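Local coordinates for actin-binding protein (Saccharomyces cerevisiae, PDB 1HQZ) that binds actin filaments but not monomers, probably in part through this N-terminal cofilin-homology domain, and recruits the ARP2/3 complex to filament sides to regulate actin assembly, at residues Lys63-Gly67 with Phe99-Phe103; Ile6-His11 with Asn38-Glu44. All coordinates share one frame. Residues are numbered along the deposited sequence.

Contact 1 (Lys63-Gly67 with Phe99-Phe103)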
loop_
_atom_site.group_PDB
_atom_site.type_symbol
_atom_site.label_atom_id
_atom_site.label_comp_id
_atom_site.label_asym_id
_atom_site.label_seq_id
_atom_site.Cartn_x
_atom_site.Cartn_y
_atom_site.Cartn_z
ATOM N N LYS A 63 3.979 12.845 -2.832
ATOM C CA LYS A 63 4.378 12.190 -1.590
ATOM C C LYS A 63 4.693 10.719 -1.762
ATOM O O LYS A 63 4.145 10.051 -2.646
ATOM C CB LYS A 63 3.263 12.299 -0.542
ATOM C CG LYS A 63 2.784 13.703 -0.248
ATOM C CD LYS A 63 1.569 13.652 0.666
ATOM C CE LYS A 63 0.942 15.018 0.839
ATOM N NZ LYS A 63 -0.228 14.946 1.755
ATOM N N VAL A 64 5.576 10.225 -0.900
ATOM C CA VAL A 64 5.936 8.819 -0.887
ATOM C C VAL A 64 4.862 8.184 -0.014
ATOM O O VAL A 64 4.671 8.583 1.133
ATOM C CB VAL A 64 7.312 8.595 -0.226
ATOM C CG1 VAL A 64 7.541 7.109 0.020
ATOM C CG2 VAL A 64 8.395 9.152 -1.099
ATOM N N GLN A 65 4.149 7.203 -0.548
ATOM C CA GLN A 65 3.094 6.563 0.220
ATOM C C GLN A 65 3.122 5.057 0.085
ATOM O O GLN A 65 3.799 4.508 -0.776
ATOM C CB GLN A 65 1.727 7.070 -0.247
ATOM C CG GLN A 65 1.590 8.587 -0.262
ATOM C CD GLN A 65 0.308 9.039 -0.931
ATOM O OE1 GLN A 65 0.027 8.669 -2.073
ATOM N NE2 GLN A 65 -0.473 9.841 -0.227
ATOM N N TYR A 66 2.362 4.383 0.934
ATOM C CA TYR A 66 2.296 2.940 0.868
ATOM C C TYR A 66 0.840 2.554 0.865
ATOM O O TYR A 66 0.037 3.120 1.608
ATOM C CB TYR A 66 3.035 2.320 2.056
ATOM C CG TYR A 66 4.462 2.815 2.147
ATOM C CD1 TYR A 66 4.761 4.016 2.783
ATOM C CD2 TYR A 66 5.491 2.139 1.504
ATOM C CE1 TYR A 66 6.055 4.541 2.764
ATOM C CE2 TYR A 66 6.786 2.647 1.475
ATOM C CZ TYR A 66 7.057 3.854 2.104
ATOM O OH TYR A 66 8.319 4.382 2.037
ATOM N N GLY A 67 0.504 1.612 -0.009
ATOM C CA GLY A 67 -0.865 1.150 -0.119
ATOM C C GLY A 67 -0.942 -0.330 0.194
ATOM O O GLY A 67 0.029 -1.075 0.015
ATOM N N PHE A 99 13.406 5.673 0.393
ATOM C CA PHE A 99 12.329 4.789 -0.037
ATOM C C PHE A 99 12.638 3.297 -0.025
ATOM O O PHE A 99 11.892 2.522 0.558
ATOM C CB PHE A 99 11.853 5.185 -1.436
ATOM C CG PHE A 99 10.835 4.235 -2.015
ATOM C CD1 PHE A 99 9.548 4.170 -1.493
ATOM C CD2 PHE A 99 11.175 3.396 -3.069
ATOM C CE1 PHE A 99 8.608 3.274 -2.017
ATOM C CE2 PHE A 99 10.244 2.497 -3.602
ATOM C CZ PHE A 99 8.957 2.439 -3.073
ATOM N N ALA A 100 13.715 2.887 -0.687
ATOM C CA ALA A 100 14.075 1.473 -0.730
ATOM C C ALA A 100 14.161 0.911 0.682
ATOM O O ALA A 100 13.651 -0.169 0.962
ATOM C CB ALA A 100 15.405 1.289 -1.452
ATOM N N ALA A 101 14.800 1.652 1.578
ATOM C CA ALA A 101 14.937 1.204 2.961
ATOM C C ALA A 101 13.588 1.182 3.676
ATOM O O ALA A 101 13.248 0.198 4.341
ATOM C CB ALA A 101 15.921 2.112 3.714
ATOM N N ASN A 102 12.810 2.256 3.530
ATOM C CA ASN A 102 11.513 2.334 4.198
ATOM C C ASN A 102 10.448 1.380 3.665
ATOM O O ASN A 102 9.600 0.894 4.425
ATOM C CB ASN A 102 10.987 3.767 4.174
ATOM C CG ASN A 102 11.795 4.690 5.072
ATOM O OD1 ASN A 102 12.266 4.276 6.127
ATOM N ND2 ASN A 102 11.947 5.943 4.663
ATOM N N PHE A 103 10.482 1.107 2.370
ATOM C CA PHE A 103 9.504 0.199 1.791
ATOM C C PHE A 103 9.788 -1.183 2.366
ATOM O O PHE A 103 8.874 -1.922 2.704
ATOM C CB PHE A 103 9.617 0.196 0.258
ATOM C CG PHE A 103 8.501 -0.554 -0.444
ATOM C CD1 PHE A 103 7.302 -0.824 0.199
ATOM C CD2 PHE A 103 8.642 -0.950 -1.774
ATOM C CE1 PHE A 103 6.257 -1.473 -0.465
ATOM C CE2 PHE A 103 7.594 -1.605 -2.450
ATOM C CZ PHE A 103 6.406 -1.861 -1.790
#
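This is a buried, apolar helix-on-sheet contact. The start of strand 65-71, a middle strand of the sheet, packs against the middle of helix 93-110. The two short axes pass 10.6 Å apart at -35°, so helix and strand run roughly the same way. Y66 does most of the work on the strand side. Its ring reaches across to the helix, with CE2 of Y66 3.7 Å from CA of F103 and 4.0 Å from CE1 of F99. CD2 of Y66 lies 3.7 Å from CD1 of F103. The Y66 and F103 rings meet obliquely, centroids 5.8 Å apart and planes at 40°. One turn earlier on the helix, F99 meets V64, with CG1 of V64 3.9 Å from CD1 of F99. F99 and F103 are linked by the helical bond from F103 N to F99 O, 2.7 Å, and both also touch strand 116-120. The arrangement belongs to the ADF-homology fold, a mixed sheet with helices packed on it. V64, just before the strand, points its CB toward the helix; the CB of Q65 points away, and its side chain bonds to D60 N and S36 OG. The Y66 hydroxyl ends beside the helix, its OH 3.5 Å from CB of N102 and 3.7 Å from CD1 of F99. The N102 amide looks elsewhere, donating from ND2 to the backbone O of E4.

Contact 2 (Ile6-His11 with Asn38-Glu44)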
loop_
_atom_site.group_PDB
_atom_site.type_symbol
_atom_site.label_atom_id
_atom_site.label_comp_id
_atom_site.label_asym_id
_atom_site.label_seq_id
_atom_site.Cartn_x
_atom_site.Cartn_y
_atom_site.Cartn_z
ATOM N N ILE A 6 11.374 5.926 8.350
ATOM C CA ILE A 6 9.936 6.132 8.281
ATOM C C ILE A 6 9.319 5.989 9.662
ATOM O O ILE A 6 9.763 5.178 10.471
ATOM C CB ILE A 6 9.248 5.110 7.343
ATOM C CG1 ILE A 6 7.749 5.419 7.261
ATOM C CG2 ILE A 6 9.456 3.690 7.869
ATOM C CD1 ILE A 6 6.958 4.459 6.402
ATOM N N ASP A 7 8.288 6.777 9.929
ATOM C CA ASP A 7 7.617 6.694 11.214
ATOM C C ASP A 7 6.192 6.202 11.034
ATOM O O ASP A 7 5.331 6.941 10.563
ATOM C CB ASP A 7 7.620 8.058 11.914
ATOM C CG ASP A 7 6.638 8.122 13.073
ATOM O OD1 ASP A 7 6.433 7.086 13.751
ATOM O OD2 ASP A 7 6.079 9.214 13.312
ATOM N N TYR A 8 5.959 4.945 11.401
ATOM C CA TYR A 8 4.631 4.349 11.300
ATOM C C TYR A 8 4.171 3.773 12.634
ATOM O O TYR A 8 3.222 2.987 12.684
ATOM C CB TYR A 8 4.607 3.244 10.229
ATOM C CG TYR A 8 5.692 2.191 10.363
ATOM C CD1 TYR A 8 5.821 1.426 11.518
ATOM C CD2 TYR A 8 6.582 1.950 9.318
ATOM C CE1 TYR A 8 6.810 0.444 11.630
ATOM C CE2 TYR A 8 7.568 0.977 9.418
ATOM C CZ TYR A 8 7.676 0.227 10.573
ATOM O OH TYR A 8 8.642 -0.754 10.654
ATOM N N THR A 9 4.844 4.154 13.716
ATOM C CA THR A 9 4.480 3.645 15.036
ATOM C C THR A 9 3.694 4.668 15.856
ATOM O O THR A 9 2.908 4.300 16.730
ATOM C CB THR A 9 5.730 3.188 15.820
ATOM O OG1 THR A 9 6.695 4.245 15.842
ATOM C CG2 THR A 9 6.347 1.962 15.166
ATOM N N THR A 10 3.901 5.946 15.556
ATOM C CA THR A 10 3.204 7.028 16.241
ATOM C C THR A 10 1.704 6.830 16.105
ATOM O O THR A 10 0.957 6.934 17.084
ATOM C CB THR A 10 3.571 8.399 15.635
ATOM O OG1 THR A 10 4.935 8.705 15.939
ATOM C CG2 THR A 10 2.666 9.492 16.181
ATOM N N HIS A 11 1.265 6.554 14.881
ATOM C CA HIS A 11 -0.148 6.340 14.609
ATOM C C HIS A 11 -0.422 4.865 14.322
ATOM O O HIS A 11 -1.269 4.520 13.497
ATOM C CB HIS A 11 -0.584 7.205 13.428
ATOM C CG HIS A 11 -0.448 8.675 13.676
ATOM N ND1 HIS A 11 -1.204 9.344 14.614
ATOM C CD2 HIS A 11 0.354 9.606 13.107
ATOM C CE1 HIS A 11 -0.874 10.624 14.611
ATOM N NE2 HIS A 11 0.069 10.809 13.705
ATOM N N ASN A 38 2.094 12.927 7.403
ATOM C CA ASN A 38 1.441 14.191 7.754
ATOM C C ASN A 38 2.451 15.334 7.807
ATOM O O ASN A 38 3.620 15.162 7.458
ATOM C CB ASN A 38 0.707 14.091 9.103
ATOM C CG ASN A 38 1.629 13.736 10.260
ATOM O OD1 ASN A 38 2.792 14.147 10.301
ATOM N ND2 ASN A 38 1.098 12.982 11.223
ATOM N N ALA A 39 1.997 16.504 8.242
ATOM C CA ALA A 39 2.867 17.671 8.331
ATOM C C ALA A 39 4.124 17.392 9.154
ATOM O O ALA A 39 5.194 17.931 8.869
ATOM C CB ALA A 39 2.099 18.848 8.929
ATOM N N LYS A 40 3.997 16.543 10.167
ATOM C CA LYS A 40 5.130 16.210 11.023
ATOM C C LYS A 40 5.907 15.001 10.523
ATOM O O LYS A 40 6.678 14.401 11.274
ATOM C CB LYS A 40 4.645 15.938 12.448
ATOM C CG LYS A 40 3.856 17.081 13.072
ATOM C CD LYS A 40 3.458 16.757 14.508
ATOM C CE LYS A 40 2.772 17.938 15.178
ATOM N NZ LYS A 40 2.482 17.662 16.617
ATOM N N LYS A 41 5.699 14.646 9.257
ATOM C CA LYS A 41 6.369 13.499 8.635
ATOM C C LYS A 41 6.017 12.168 9.283
ATOM O O LYS A 41 6.779 11.207 9.202
ATOM C CB LYS A 41 7.888 13.679 8.654
ATOM C CG LYS A 41 8.379 14.833 7.813
ATOM C CD LYS A 41 9.876 14.978 7.925
ATOM C CE LYS A 41 10.359 16.242 7.235
ATOM N NZ LYS A 41 11.812 16.467 7.489
ATOM N N GLU A 42 4.859 12.115 9.930
ATOM C CA GLU A 42 4.401 10.889 10.574
ATOM C C GLU A 42 3.398 10.212 9.629
ATOM O O GLU A 42 2.512 10.871 9.081
ATOM C CB GLU A 42 3.720 11.217 11.906
ATOM C CG GLU A 42 4.525 12.146 12.807
ATOM C CD GLU A 42 3.788 12.514 14.089
ATOM O OE1 GLU A 42 2.637 13.000 14.005
ATOM O OE2 GLU A 42 4.367 12.323 15.181
ATOM N N TYR A 43 3.541 8.908 9.420
ATOM C CA TYR A 43 2.619 8.210 8.542
ATOM C C TYR A 43 1.342 7.794 9.245
ATOM O O TYR A 43 1.373 7.248 10.349
ATOM C CB TYR A 43 3.273 6.977 7.920
ATOM C CG TYR A 43 4.086 7.291 6.690
ATOM C CD1 TYR A 43 5.364 7.841 6.795
ATOM C CD2 TYR A 43 3.563 7.067 5.413
ATOM C CE1 TYR A 43 6.108 8.164 5.658
ATOM C CE2 TYR A 43 4.293 7.385 4.268
ATOM C CZ TYR A 43 5.565 7.933 4.397
ATOM O OH TYR A 43 6.293 8.251 3.272
ATOM N N GLU A 44 0.218 8.060 8.593
ATOM C CA GLU A 44 -1.083 7.695 9.124
ATOM C C GLU A 44 -2.025 7.391 7.960
ATOM O O GLU A 44 -1.731 7.725 6.811
ATOM C CB GLU A 44 -1.641 8.833 9.980
ATOM C CG GLU A 44 -1.800 10.148 9.249
ATOM C CD GLU A 44 -2.177 11.281 10.189
ATOM O OE1 GLU A 44 -2.422 12.411 9.706
ATOM O OE2 GLU A 44 -2.224 11.036 11.413
HETATM O O HOH W 1 7.966 9.168 8.577
#
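One backbone hydrogen bond, a weak side-chain bond and a water bridge join segment 6-11 to the turn and the start of strand 43-49. The direct backbone bond runs from Y43 N to D7 O, 2.9 Å. A water bridges D7 and K41, accepting from D7 N at 2.8 Å and donating to K41 O at 2.4 Å. The D7 carboxylate serves its own segment: OD2 accepts from T10 OG1 at 2.9 Å, and OD1 takes weak bonds from T9 N and T10 N, both 3.3 Å. Residues 38-41 form a type I beta turn, part of the hairpin connection between strands 32-37 and 43-49 of the ADF-homology sheet. N38 OD1 accepts from E42 N at 2.9 Å, and N38 ND2 donates to E42 OE1 at 3.2 Å. H11, the N-cap residue of helix 12-24, adds the weak bond from NE2 to E42 OE1, 3.4 Å; its ND1 bonds to E14. The apolar part of the contact is CD1 of I6 over the face of the Y43 ring, 3.9 Å from its centroid, a CH-pi contact.

The centres of contacts 1 and 2 lie about 12 Å apart, and the two meet directly. Contact 1 is the deeper, its centre about 9 Å from the centre of the chain, against about 15 Å for the centre of contact 2. Y43 and I6 of contact 2 carry the packing into contact 1: CE1 of Y66 is 3.7 Å from CE2 of Y43 and 3.7 Å from CD1 of I6. The Y43 hydroxyl hydrogen-bonds to the backbone, with OH of Y43 2.7 Å from O of V64. On the helix side, OD1 of N102 is 2.9 Å from N of I6, a weak bond. The N-terminal segment thus runs between helix 93-110 and segment 38-44. Both contacts reach the same sheet.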